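Local structure of pectate lyase (Bacillus, 3VMV) at residues A29-L34 against I50-T55; T229-R234 against N244-V249; K262-W267 against V285-S290. The protein probably cleaves pectate (polygalacturonate) by beta-elimination, as a secreted parallel beta-helix enzyme of polysaccharide lyase family 1. One frame throughout, in Å; residues are numbered along the deposited sequence.

How the contacts relate
From the N terminus, contact 1 comes first: it closes the loop that leaves helix 28-40 and enters strand 48-52, at the start of the parallel beta-helix. The chain then winds through most of its coils before contact 2 closes a shorter loop, from strand 231-234 round to strand 245-249. Contact 3 follows, joining 262-267 to 285-290 one coil further on. All three run in series, without nesting or crossing. Contact 1 lies across the chain's centre from the others, its centre about 35 Å from that of contact 2. Contacts 2 and 3 touch, centres about 6 Å apart, through probable backbone hydrogen bonds such as Ser-233 N to Gly-266 O.

Contact 1 of 3, residues A29-L34 against I50-T55; sequences AQIQQL and IYVNGT
Ile-31 and Ile-50 both carry CG1 beside the backbone N and anti to the carbonyl carbon (chi1 -62° and -56°), and both continue extended to CD1, so each sends a long arm over to the other segment. From the helix, Ile-31 CD1 ends 4.1 Å from Val-52 CG2, the two side chains crossing at about a right angle. From the strand, Ile-50 CD1 comes in between two helix residues one turn apart: it lies 4.0 Å from Leu-34 CD1 and 4.2 Å from Ile-31 CG2, the branch methyl of that isoleucine. The Leu-34 and Ile-50 side chains lie alongside, pointing opposite ways, which lets Leu-34 CD1 lie along more than the end of its partner; it is also 4.1 Å from Ile-50 CG2. The contact is purely apolar, methyl against methyl at ordinary van der Waals spacing, and Ile-31, Ile-50 and Val-52 are all buried. An alanine in place of Ile-50 would leave Leu-34 CD1 and Ile-31 CG2 without the methyl they share and would probably open a gap between helix and strand. The axes of the helix segment 29-34 and the strand segment 50-52 run nearly antiparallel, at 172°, and stand 10.3 Å apart, a spacing bridged by side chains alone. Helix 28-40 is the connection between the parallel strands 21-25 and 48-52, and its place at the end of the beta-helix is consistent with the N-terminal helical cap of family 1 pectate lyases. Leu-34 also touches Glu-23 of strand 21-25, while on the coil side Val-52 packs on Ile-83 of strand 78-85 and Ile-31 reaches Phe-92 of strand 91-93.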
ATOM      1  N   ALA A  29       9.292 -12.600 -17.234  1.00 16.11           N
ATOM      2  CA  ALA A  29      10.650 -12.733 -17.767  1.00 16.09           C
ATOM      3  C   ALA A  29      11.117 -11.440 -18.431  1.00 16.25           C
ATOM      4  O   ALA A  29      12.238 -10.998 -18.193  1.00 15.81           O
ATOM      5  CB  ALA A  29      10.763 -13.925 -18.690  1.00 15.69           C
ATOM      6  N   GLN A  30      10.248 -10.790 -19.207  1.00 16.15           N
ATOM      7  CA  GLN A  30      10.656  -9.524 -19.819  1.00 15.42           C
ATOM      8  C   GLN A  30      10.891  -8.470 -18.760  1.00 16.92           C
ATOM      9  O   GLN A  30      11.877  -7.756 -18.805  1.00 16.82           O
ATOM     10  CB  GLN A  30       9.613  -9.021 -20.811  1.00 13.91           C
ATOM     11  CG  GLN A  30       9.601  -9.804 -22.101  1.00 15.92           C
ATOM     12  CD  GLN A  30       8.720  -9.153 -23.134  1.00 16.87           C
ATOM     13  OE1 GLN A  30       7.582  -8.849 -22.842  1.00 17.22           O
ATOM     14  NE2 GLN A  30       9.235  -8.945 -24.342  1.00 15.14           N
ATOM     15  N   ILE A  31       9.980  -8.364 -17.791  1.00 12.92           N
ATOM     16  CA  ILE A  31      10.162  -7.371 -16.747  1.00 11.90           C
ATOM     17  C   ILE A  31      11.452  -7.614 -15.965  1.00 14.64           C
ATOM     18  O   ILE A  31      12.242  -6.690 -15.748  1.00 13.35           O
ATOM     19  CB  ILE A  31       8.971  -7.362 -15.744  1.00 11.80           C
ATOM     20  CG1 ILE A  31       7.686  -6.984 -16.491  1.00 14.99           C
ATOM     21  CG2 ILE A  31       9.212  -6.348 -14.666  1.00 12.79           C
ATOM     22  CD1 ILE A  31       6.440  -7.059 -15.599  1.00 14.96           C
ATOM     23  N   GLN A  32      11.654  -8.852 -15.520  1.00 12.42           N
ATOM     24  CA  GLN A  32      12.844  -9.143 -14.705  1.00 14.79           C
ATOM     25  C   GLN A  32      14.142  -8.898 -15.503  1.00 16.16           C
ATOM     26  O   GLN A  32      15.130  -8.357 -14.972  1.00 16.56           O
ATOM     27  CB  GLN A  32      12.798 -10.579 -14.160  1.00 13.79           C
ATOM     28  CG  GLN A  32      13.799 -10.815 -13.010  1.00 13.30           C
ATOM     29  CD  GLN A  32      13.402  -9.976 -11.816  1.00 13.40           C
ATOM     30  OE1 GLN A  32      12.357 -10.218 -11.236  1.00 14.83           O
ATOM     31  NE2 GLN A  32      14.226  -8.995 -11.452  1.00 14.07           N
ATOM     32  N   GLN A  33      14.143  -9.285 -16.779  1.00 14.86           N
ATOM     33  CA  GLN A  33      15.328  -9.046 -17.607  1.00 15.06           C
ATOM     34  C   GLN A  33      15.597  -7.585 -17.808  1.00 14.65           C
ATOM     35  O   GLN A  33      16.760  -7.162 -17.808  1.00 18.51           O
ATOM     36  CB  GLN A  33      15.163  -9.721 -18.947  1.00 17.08           C
ATOM     37  CG  GLN A  33      15.299 -11.169 -18.807  1.00 19.87           C
ATOM     38  CD  GLN A  33      14.943 -11.885 -20.087  1.00 26.47           C
ATOM     39  OE1 GLN A  33      14.903 -11.277 -21.165  1.00 29.59           O
ATOM     40  NE2 GLN A  33      14.657 -13.174 -19.972  1.00 28.52           N
ATOM     41  N   LEU A  34      14.541  -6.792 -18.021  1.00 14.95           N
ATOM     42  CA  LEU A  34      14.754  -5.367 -18.171  1.00 18.15           C
ATOM     43  C   LEU A  34      15.435  -4.775 -16.930  1.00 18.59           C
ATOM     44  O   LEU A  34      16.386  -3.989 -17.040  1.00 18.11           O
ATOM     45  CB  LEU A  34      13.435  -4.652 -18.411  1.00 17.63           C
ATOM     46  CG  LEU A  34      12.787  -4.920 -19.769  1.00 14.21           C
ATOM     47  CD1 LEU A  34      11.439  -4.297 -19.747  1.00 16.03           C
ATOM     48  CD2 LEU A  34      13.657  -4.331 -20.887  1.00 18.81           C
ATOM     49  N   ILE A  50       8.473   0.816 -17.638  1.00 13.73           N
ATOM     50  CA  ILE A  50       8.037  -0.442 -18.206  1.00 13.25           C
ATOM     51  C   ILE A  50       6.506  -0.427 -18.266  1.00 12.44           C
ATOM     52  O   ILE A  50       5.844  -0.445 -17.205  1.00 11.87           O
ATOM     53  CB  ILE A  50       8.477  -1.613 -17.309  1.00 14.58           C
ATOM     54  CG1 ILE A  50       9.994  -1.558 -17.124  1.00 16.41           C
ATOM     55  CG2 ILE A  50       8.023  -2.914 -17.949  1.00 17.81           C
ATOM     56  CD1 ILE A  50      10.550  -2.652 -16.187  1.00 15.86           C
ATOM     57  N   TYR A  51       5.963  -0.325 -19.477  1.00 14.93           N
ATOM     58  CA  TYR A  51       4.517  -0.473 -19.682  1.00 12.90           C
ATOM     59  C   TYR A  51       4.162  -1.939 -19.752  1.00 14.33           C
ATOM     60  O   TYR A  51       4.716  -2.685 -20.570  1.00 16.49           O
ATOM     61  CB  TYR A  51       4.069   0.234 -20.955  1.00 14.66           C
ATOM     62  CG  TYR A  51       4.039   1.721 -20.804  1.00 12.99           C
ATOM     63  CD1 TYR A  51       3.106   2.315 -19.938  1.00 15.31           C
ATOM     64  CD2 TYR A  51       4.951   2.545 -21.489  1.00 16.30           C
ATOM     65  CE1 TYR A  51       3.074   3.697 -19.771  1.00 18.29           C
ATOM     66  CE2 TYR A  51       4.923   3.955 -21.302  1.00 19.55           C
ATOM     67  CZ  TYR A  51       3.992   4.503 -20.435  1.00 21.54           C
ATOM     68  OH  TYR A  51       3.936   5.886 -20.219  1.00 20.72           O
ATOM     69  N   VAL A  52       3.206  -2.354 -18.934  1.00 12.01           N
ATOM     70  CA  VAL A  52       2.841  -3.758 -18.852  1.00 12.59           C
ATOM     71  C   VAL A  52       1.538  -3.952 -19.633  1.00 14.69           C
ATOM     72  O   VAL A  52       0.467  -3.381 -19.284  1.00 14.60           O
ATOM     73  CB  VAL A  52       2.664  -4.199 -17.395  1.00 13.23           C
ATOM     74  CG1 VAL A  52       2.315  -5.672 -17.329  1.00 15.06           C
ATOM     75  CG2 VAL A  52       3.957  -3.937 -16.594  1.00 13.19           C
ATOM     76  N   ASN A  53       1.652  -4.718 -20.714  1.00 12.63           N
ATOM     77  CA  ASN A  53       0.526  -4.945 -21.618  1.00 14.42           C
ATOM     78  C   ASN A  53       0.200  -6.424 -21.821  1.00 19.54           C
ATOM     79  O   ASN A  53      -0.280  -6.834 -22.879  1.00 26.40           O
ATOM     80  CB  ASN A  53       0.725  -4.214 -22.965  1.00 16.49           C
ATOM     81  CG  ASN A  53       1.967  -4.669 -23.737  1.00 21.97           C
ATOM     82  OD1 ASN A  53       2.686  -5.575 -23.319  1.00 23.91           O
ATOM     83  ND2 ASN A  53       2.202  -4.047 -24.906  1.00 22.01           N
ATOM     84  N   GLY A  54       0.402  -7.210 -20.776  1.00 16.81           N
ATOM     85  CA  GLY A  54      -0.011  -8.596 -20.797  1.00 19.26           C
ATOM     86  C   GLY A  54      -0.127  -9.086 -19.384  1.00 17.04           C
ATOM     87  O   GLY A  54       0.167  -8.336 -18.458  1.00 21.50           O
ATOM     88  N   THR A  55      -0.560 -10.333 -19.206  1.00 17.39           N
ATOM     89  CA  THR A  55      -0.756 -10.881 -17.860  1.00 13.83           C
ATOM     90  C   THR A  55       0.510 -11.594 -17.376  1.00 14.24           C
ATOM     91  O   THR A  55       0.979 -12.548 -17.994  1.00 17.15           O
ATOM     92  CB  THR A  55      -1.953 -11.830 -17.833  1.00 17.56           C
ATOM     93  OG1 THR A  55      -3.135 -11.089 -18.194  1.00 19.16           O
ATOM     94  CG2 THR A  55      -2.176 -12.417 -16.427  1.00 15.73           C
TER

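Contact 2 of 3, residues T229-R234 against N244-V249; sequences TAINSR and NYFDNV. With SO4 (sulfate ion), chain C.
Arg-234 NH2 donates to O4 of a sulfate ion at 2.8 Å, nearly straight (167°), with the oxygen in the guanidinium plane at its edge. Its neighbour Arg-234 NH1 donates to sulfate O1 at 2.9 Å, so the guanidinium holds two different oxygens of the ion, which was probably picked up from the crystallisation liquor. A bend in the arginine chain (chi3 78°) goes with the turn of the guanidinium toward the sulfate, and NE is hydrogen-bonded to Ser-271 OG, which probably limits how far the group can turn. Nearer the start of 229-234, Ala-230 and Ile-231 point toward 244-249. Ala-230 CB meets Val-249 CG1 at 3.7 Å, a close methyl-to-methyl touch. Ile-231 directs CD1 at the edge of the Phe-246 ring, 4.4 Å from CZ and near the ring plane. These four residues line the inside of a parallel beta-helix coil, where like side chains pile up from turn to turn: Phe-246 stacks on Phe-223 of the preceding coil and meets Phe-284 of the following one, while Ile-231 packs also on Val-239 and Val-241.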
ATOM      1  N   THR A 229     -11.499  -5.334  11.942  1.00 12.61           N
ATOM      2  CA  THR A 229     -11.050  -3.977  12.288  1.00 11.43           C
ATOM      3  C   THR A 229     -10.389  -3.323  11.077  1.00 12.33           C
ATOM      4  O   THR A 229      -9.928  -3.994  10.146  1.00 11.14           O
ATOM      5  CB  THR A 229     -10.006  -3.981  13.415  1.00 12.20           C
ATOM      6  OG1 THR A 229      -8.886  -4.758  13.028  1.00 14.00           O
ATOM      7  CG2 THR A 229     -10.601  -4.611  14.721  1.00 13.89           C
ATOM      8  N   ALA A 230     -10.279  -1.991  11.118  1.00 11.57           N
ATOM      9  CA  ALA A 230      -9.587  -1.296  10.040  1.00 11.01           C
ATOM     10  C   ALA A 230      -8.236  -0.761  10.464  1.00 10.66           C
ATOM     11  O   ALA A 230      -7.249  -1.501  10.465  1.00 10.50           O
ATOM     12  CB  ALA A 230     -10.489  -0.150   9.479  1.00 11.31           C
ATOM     13  N   ILE A 231      -8.160   0.492  10.869  1.00  9.95           N
ATOM     14  CA  ILE A 231      -6.841   1.084  11.238  1.00  9.22           C
ATOM     15  C   ILE A 231      -6.389   0.631  12.629  1.00 10.08           C
ATOM     16  O   ILE A 231      -7.104   0.839  13.614  1.00 12.33           O
ATOM     17  CB  ILE A 231      -6.966   2.604  11.241  1.00  9.06           C
ATOM     18  CG1 ILE A 231      -7.463   3.116   9.891  1.00 10.17           C
ATOM     19  CG2 ILE A 231      -5.598   3.253  11.592  1.00  9.57           C
ATOM     20  CD1 ILE A 231      -7.914   4.571   9.939  1.00 11.15           C
ATOM     21  N   ASN A 232      -5.219  -0.030  12.699  1.00 10.56           N
ATOM     22  CA  ASN A 232      -4.734  -0.565  13.948  1.00  9.60           C
ATOM     23  C   ASN A 232      -3.423   0.129  14.237  1.00 10.96           C
ATOM     24  O   ASN A 232      -2.438  -0.156  13.592  1.00 13.45           O
ATOM     25  CB  ASN A 232      -4.530  -2.070  13.810  1.00 10.42           C
ATOM     26  CG  ASN A 232      -4.120  -2.728  15.132  1.00 10.14           C
ATOM     27  OD1 ASN A 232      -4.031  -2.073  16.173  1.00 12.02           O
ATOM     28  ND2 ASN A 232      -3.912  -4.064  15.099  1.00 12.15           N
ATOM     29  N   SER A 233      -3.435   1.042  15.216  1.00 10.25           N
ATOM     30  CA  SER A 233      -2.270   1.847  15.517  1.00  9.78           C
ATOM     31  C   SER A 233      -1.575   1.331  16.764  1.00  9.89           C
ATOM     32  O   SER A 233      -2.176   1.321  17.856  1.00 12.58           O
ATOM     33  CB  SER A 233      -2.718   3.311  15.708  1.00 11.68           C
ATOM     34  OG  SER A 233      -1.605   4.180  15.860  1.00 11.38           O
ATOM     35  N   ARG A 234      -0.309   0.919  16.591  1.00 10.47           N
ATOM     36  CA  ARG A 234       0.432   0.166  17.600  1.00 12.12           C
ATOM     37  C   ARG A 234       1.772   0.801  17.907  1.00 10.97           C
ATOM     38  O   ARG A 234       2.376   1.430  17.031  1.00 11.92           O
ATOM     39  CB  ARG A 234       0.676  -1.274  17.069  1.00 11.93           C
ATOM     40  CG  ARG A 234      -0.619  -2.106  17.069  1.00 15.46           C
ATOM     41  CD  ARG A 234      -0.619  -3.227  16.052  1.00 17.98           C
ATOM     42  NE  ARG A 234       0.161  -4.369  16.524  1.00 15.68           N
ATOM     43  CZ  ARG A 234      -0.132  -5.622  16.211  1.00 15.11           C
ATOM     44  NH1 ARG A 234       0.637  -6.592  16.687  1.00 13.30           N
ATOM     45  NH2 ARG A 234      -1.202  -5.911  15.444  1.00 14.85           N
ATOM     46  N   ASN A 244     -12.268  10.811   5.961  1.00  9.65           N
ATOM     47  CA  ASN A 244     -12.553   9.526   5.345  1.00  7.13           C
ATOM     48  C   ASN A 244     -13.998   9.145   5.536  1.00  9.29           C
ATOM     49  O   ASN A 244     -14.630   9.616   6.473  1.00 10.40           O
ATOM     50  CB  ASN A 244     -11.686   8.407   5.954  1.00  9.20           C
ATOM     51  CG  ASN A 244     -10.193   8.668   5.854  1.00  9.18           C
ATOM     52  OD1 ASN A 244      -9.571   8.368   4.836  1.00  9.03           O
ATOM     53  ND2 ASN A 244      -9.612   9.201   6.913  1.00 10.12           N
ATOM     54  N   TYR A 245     -14.487   8.265   4.667  1.00 11.01           N
ATOM     55  CA  TYR A 245     -15.844   7.762   4.752  1.00  9.44           C
ATOM     56  C   TYR A 245     -15.812   6.289   5.136  1.00 10.19           C
ATOM     57  O   TYR A 245     -15.108   5.522   4.470  1.00  9.98           O
ATOM     58  CB  TYR A 245     -16.571   7.972   3.403  1.00 10.11           C
ATOM     59  CG  TYR A 245     -18.050   7.884   3.506  1.00 15.04           C
ATOM     60  CD1 TYR A 245     -18.761   9.054   3.698  1.00 17.76           C
ATOM     61  CD2 TYR A 245     -18.733   6.682   3.434  1.00 22.07           C
ATOM     62  CE1 TYR A 245     -20.087   9.072   3.821  1.00 23.91           C
ATOM     63  CE2 TYR A 245     -20.180   6.707   3.585  1.00 15.86           C
ATOM     64  CZ  TYR A 245     -20.775   7.926   3.778  1.00 19.86           C
ATOM     65  OH  TYR A 245     -22.132   8.092   3.949  1.00 25.77           O
ATOM     66  N   PHE A 246     -16.527   5.913   6.216  1.00  9.35           N
ATOM     67  CA  PHE A 246     -16.550   4.526   6.635  1.00  8.76           C
ATOM     68  C   PHE A 246     -17.994   4.028   6.622  1.00 13.44           C
ATOM     69  O   PHE A 246     -18.875   4.688   7.173  1.00 14.17           O
ATOM     70  CB  PHE A 246     -16.100   4.430   8.101  1.00 11.13           C
ATOM     71  CG  PHE A 246     -14.683   4.856   8.361  1.00 10.75           C
ATOM     72  CD1 PHE A 246     -13.658   3.905   8.438  1.00  9.71           C
ATOM     73  CD2 PHE A 246     -14.352   6.207   8.526  1.00 10.46           C
ATOM     74  CE1 PHE A 246     -12.346   4.283   8.715  1.00 10.97           C
ATOM     75  CE2 PHE A 246     -13.051   6.587   8.828  1.00  8.89           C
ATOM     76  CZ  PHE A 246     -12.027   5.655   8.908  1.00 10.31           C
ATOM     77  N   ASP A 247     -18.227   2.846   6.040  1.00 10.10           N
ATOM     78  CA  ASP A 247     -19.556   2.247   6.025  1.00 11.39           C
ATOM     79  C   ASP A 247     -19.382   0.797   6.466  1.00 12.31           C
ATOM     80  O   ASP A 247     -18.699   0.027   5.773  1.00 11.43           O
ATOM     81  CB  ASP A 247     -20.108   2.297   4.591  1.00 14.01           C
ATOM     82  CG  ASP A 247     -21.440   1.540   4.422  1.00 18.15           C
ATOM     83  OD1 ASP A 247     -21.937   1.521   3.292  1.00 23.10           O
ATOM     84  OD2 ASP A 247     -22.011   1.000   5.385  1.00 21.30           O
ATOM     85  N   ASN A 248     -20.016   0.430   7.585  1.00 10.96           N
ATOM     86  CA  ASN A 248     -20.056  -0.958   8.035  1.00 13.14           C
ATOM     87  C   ASN A 248     -18.654  -1.447   8.289  1.00 13.04           C
ATOM     88  O   ASN A 248     -18.229  -2.487   7.743  1.00 12.75           O
ATOM     89  CB  ASN A 248     -20.767  -1.848   7.008  1.00 13.17           C
ATOM     90  CG  ASN A 248     -21.017  -3.257   7.527  1.00 16.97           C
ATOM     91  OD1 ASN A 248     -21.066  -4.221   6.740  1.00 23.51           O
ATOM     92  ND2 ASN A 248     -21.167  -3.393   8.825  1.00 17.32           N
ATOM     93  N   VAL A 249     -17.923  -0.692   9.109  1.00 13.28           N
ATOM     94  CA  VAL A 249     -16.524  -1.001   9.419  1.00 11.64           C
ATOM     95  C   VAL A 249     -16.310  -1.398  10.863  1.00 12.77           C
ATOM     96  O   VAL A 249     -16.499  -0.601  11.782  1.00 16.39           O
ATOM     97  CB  VAL A 249     -15.654   0.216   9.137  1.00 10.51           C
ATOM     98  CG1 VAL A 249     -14.172   0.014   9.570  1.00 11.39           C
ATOM     99  CG2 VAL A 249     -15.681   0.533   7.639  1.00 12.12           C
TER
HETATM  100  S   SO4 C 402      -0.835  -9.476  14.411  1.00 29.14           S
HETATM  101  O1  SO4 C 402       0.287  -9.063  15.289  1.00 32.29           O
HETATM  102  O2  SO4 C 402      -0.337  -9.602  13.038  1.00 30.11           O
HETATM  103  O3  SO4 C 402      -1.377 -10.748  14.888  1.00 39.49           O
HETATM  104  O4  SO4 C 402      -1.897  -8.454  14.411  1.00 20.97           O

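Contact 3 of 3, residues K262-W267 against V285-S290; sequences KGPVGW and VNTPNS
The backbone of 262-267 runs past Pro-288 in an almost fully stretched form at Gly-263 (phi -168°, psi -152°), between Lys-262 and Pro-264, which do the touching, while 286-290 is loop. A beta carbon on Gly-263 would point at Pro-288 O and collide with the ring of Pro-264. That ring carries most of the contact. Its CD sits only 3.0 Å from Pro-288 O, tight packing against a buried carbonyl oxygen that finds no hydrogen-bond partner in the model. Its CG lies 3.6 Å from Thr-287 CG2, ring and methyl branch meeting at a slant. Lys-262 contributes its backbone, with O 3.8 Å from Pro-288 CG; its amine leaves for a salt bridge with Asp-228. In the parallel beta-helix, strand 265-266 pairs with 231-234 one coil earlier. Pro-264 leads into strand 265-266 and Pro-288 follows strand 283-285, so the contact ties the start of this late coil to the loop after its last strand. Thr-287 places CG2 anti to the backbone N (chi1 -72° for OG1), turning the methyl to Pro-264, while OG1 donates to Val-285 O at 3.0 Å from well above the carbonyl plane and is hydrogen-bonded to Val-249 N as well. Asn-289 ND2 reaches back to Thr-287 O at 2.9 Å, almost straight, with the oxygen in its amide plane. Asn-289 also rests on Phe-284, which Pro-264 touches too.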
ATOM      1  N   LYS A 262     -13.763  -3.135  18.543  1.00 13.07           N
ATOM      2  CA  LYS A 262     -13.328  -3.359  17.159  1.00 13.88           C
ATOM      3  C   LYS A 262     -14.084  -2.463  16.188  1.00 14.80           C
ATOM      4  O   LYS A 262     -15.302  -2.490  16.138  1.00 18.37           O
ATOM      5  CB  LYS A 262     -13.515  -4.823  16.782  1.00 14.12           C
ATOM      6  CG  LYS A 262     -12.466  -5.728  17.410  1.00 15.37           C
ATOM      7  CD  LYS A 262     -12.811  -7.178  17.147  1.00 23.26           C
ATOM      8  CE  LYS A 262     -11.640  -8.102  17.341  1.00 26.53           C
ATOM      9  NZ  LYS A 262     -12.145  -9.452  16.893  1.00 23.98           N
ATOM     10  N   GLY A 263     -13.348  -1.646  15.449  1.00 13.08           N
ATOM     11  CA  GLY A 263     -13.980  -0.573  14.693  1.00 12.92           C
ATOM     12  C   GLY A 263     -13.001   0.033  13.713  1.00 12.30           C
ATOM     13  O   GLY A 263     -12.065  -0.610  13.247  1.00 13.25           O
ATOM     14  N   PRO A 264     -13.200   1.311  13.384  1.00  9.82           N
ATOM     15  CA  PRO A 264     -12.457   1.938  12.289  1.00 10.05           C
ATOM     16  C   PRO A 264     -11.007   2.299  12.644  1.00 10.09           C
ATOM     17  O   PRO A 264     -10.163   2.391  11.750  1.00 10.07           O
ATOM     18  CB  PRO A 264     -13.290   3.197  11.980  1.00 10.54           C
ATOM     19  CG  PRO A 264     -13.961   3.521  13.306  1.00 12.18           C
ATOM     20  CD  PRO A 264     -14.231   2.190  13.961  1.00 13.17           C
ATOM     21  N   VAL A 265     -10.764   2.535  13.921  1.00 11.16           N
ATOM     22  CA  VAL A 265      -9.428   2.834  14.413  1.00 10.95           C
ATOM     23  C   VAL A 265      -9.323   2.410  15.865  1.00 10.92           C
ATOM     24  O   VAL A 265     -10.323   2.418  16.583  1.00 12.22           O
ATOM     25  CB  VAL A 265      -9.101   4.356  14.210  1.00 13.98           C
ATOM     26  CG1 VAL A 265     -10.023   5.235  15.003  1.00 17.73           C
ATOM     27  CG2 VAL A 265      -7.613   4.662  14.504  1.00 12.36           C
ATOM     28  N   GLY A 266      -8.124   2.002  16.280  1.00 12.24           N
ATOM     29  CA  GLY A 266      -7.869   1.671  17.674  1.00 12.08           C
ATOM     30  C   GLY A 266      -6.614   0.842  17.765  1.00  9.92           C
ATOM     31  O   GLY A 266      -5.786   0.862  16.836  1.00 10.57           O
ATOM     32  N   TRP A 267      -6.486   0.120  18.882  1.00 12.64           N
ATOM     33  CA  TRP A 267      -5.314  -0.709  19.125  1.00 12.14           C
ATOM     34  C   TRP A 267      -5.851  -2.114  19.336  1.00 10.85           C
ATOM     35  O   TRP A 267      -6.644  -2.318  20.259  1.00 12.96           O
ATOM     36  CB  TRP A 267      -4.595  -0.216  20.394  1.00 12.23           C
ATOM     37  CG  TRP A 267      -3.486  -1.158  20.829  1.00 12.97           C
ATOM     38  CD1 TRP A 267      -2.717  -1.937  19.998  1.00 17.13           C
ATOM     39  CD2 TRP A 267      -3.018  -1.407  22.163  1.00 13.14           C
ATOM     40  NE1 TRP A 267      -1.819  -2.657  20.736  1.00 15.53           N
ATOM     41  CE2 TRP A 267      -1.970  -2.345  22.062  1.00 13.44           C
ATOM     42  CE3 TRP A 267      -3.383  -0.939  23.425  1.00 15.22           C
ATOM     43  CZ2 TRP A 267      -1.297  -2.832  23.181  1.00 15.75           C
ATOM     44  CZ3 TRP A 267      -2.710  -1.414  24.532  1.00 16.98           C
ATOM     45  CH2 TRP A 267      -1.669  -2.348  24.398  1.00 16.84           C
ATOM     46  N   VAL A 285     -20.752   5.546   9.050  1.00 10.14           N
ATOM     47  CA  VAL A 285     -22.100   5.038   8.898  1.00  9.15           C
ATOM     48  C   VAL A 285     -22.094   3.567   9.308  1.00 11.06           C
ATOM     49  O   VAL A 285     -21.311   2.772   8.779  1.00 11.20           O
ATOM     50  CB  VAL A 285     -22.535   5.145   7.428  1.00 12.35           C
ATOM     51  CG1 VAL A 285     -23.940   4.629   7.219  1.00 12.98           C
ATOM     52  CG2 VAL A 285     -22.414   6.605   6.953  1.00 14.57           C
ATOM     53  N   ASN A 286     -22.961   3.231  10.247  1.00 11.73           N
ATOM     54  CA  ASN A 286     -23.057   1.850  10.782  1.00 12.62           C
ATOM     55  C   ASN A 286     -21.660   1.364  11.159  1.00 12.85           C
ATOM     56  O   ASN A 286     -21.253   0.230  10.849  1.00 14.34           O
ATOM     57  CB  ASN A 286     -23.776   0.886   9.793  1.00 10.14           C
ATOM     58  CG  ASN A 286     -25.257   1.184   9.697  1.00 12.65           C
ATOM     59  OD1 ASN A 286     -25.769   2.064  10.399  1.00 15.50           O
ATOM     60  ND2 ASN A 286     -25.966   0.449   8.842  1.00 19.50           N
ATOM     61  N   THR A 287     -20.900   2.260  11.789  1.00 11.19           N
ATOM     62  CA  THR A 287     -19.521   1.985  12.158  1.00 10.78           C
ATOM     63  C   THR A 287     -19.283   2.495  13.569  1.00 14.14           C
ATOM     64  O   THR A 287     -19.519   3.680  13.832  1.00 15.60           O
ATOM     65  CB  THR A 287     -18.598   2.767  11.207  1.00 11.48           C
ATOM     66  OG1 THR A 287     -18.625   2.176   9.891  1.00 11.07           O
ATOM     67  CG2 THR A 287     -17.127   2.720  11.684  1.00 13.32           C
ATOM     68  N   PRO A 288     -18.855   1.618  14.494  1.00 12.34           N
ATOM     69  CA  PRO A 288     -18.699   2.056  15.895  1.00 14.04           C
ATOM     70  C   PRO A 288     -17.763   3.262  15.974  1.00 13.81           C
ATOM     71  O   PRO A 288     -16.663   3.227  15.404  1.00 14.63           O
ATOM     72  CB  PRO A 288     -17.990   0.868  16.559  1.00 19.20           C
ATOM     73  CG  PRO A 288     -18.359  -0.307  15.737  1.00 18.30           C
ATOM     74  CD  PRO A 288     -18.531   0.191  14.311  1.00 17.01           C
ATOM     75  N   ASN A 289     -18.191   4.325  16.662  1.00 12.86           N
ATOM     76  CA  ASN A 289     -17.321   5.483  16.710  1.00 14.07           C
ATOM     77  C   ASN A 289     -17.475   6.373  17.940  1.00 15.78           C
ATOM     78  O   ASN A 289     -16.570   7.190  18.220  1.00 17.22           O
ATOM     79  CB  ASN A 289     -17.491   6.348  15.452  1.00 15.73           C
ATOM     80  CG  ASN A 289     -18.836   7.035  15.396  1.00 17.54           C
ATOM     81  OD1 ASN A 289     -18.968   8.198  15.778  1.00 21.79           O
ATOM     82  ND2 ASN A 289     -19.842   6.332  14.903  1.00 16.69           N
ATOM     83  N   SER A 290     -18.589   6.245  18.651  1.00 15.49           N
ATOM     84  CA  SER A 290     -18.821   7.167  19.785  1.00 17.82           C
ATOM     85  C   SER A 290     -17.812   7.039  20.929  1.00 19.74           C
ATOM     86  O   SER A 290     -17.638   7.957  21.735  1.00 22.55           O
ATOM     87  CB  SER A 290     -20.253   7.024  20.289  1.00 19.41           C
ATOM     88  OG  SER A 290     -20.440   5.761  20.907  1.00 27.27           O
TER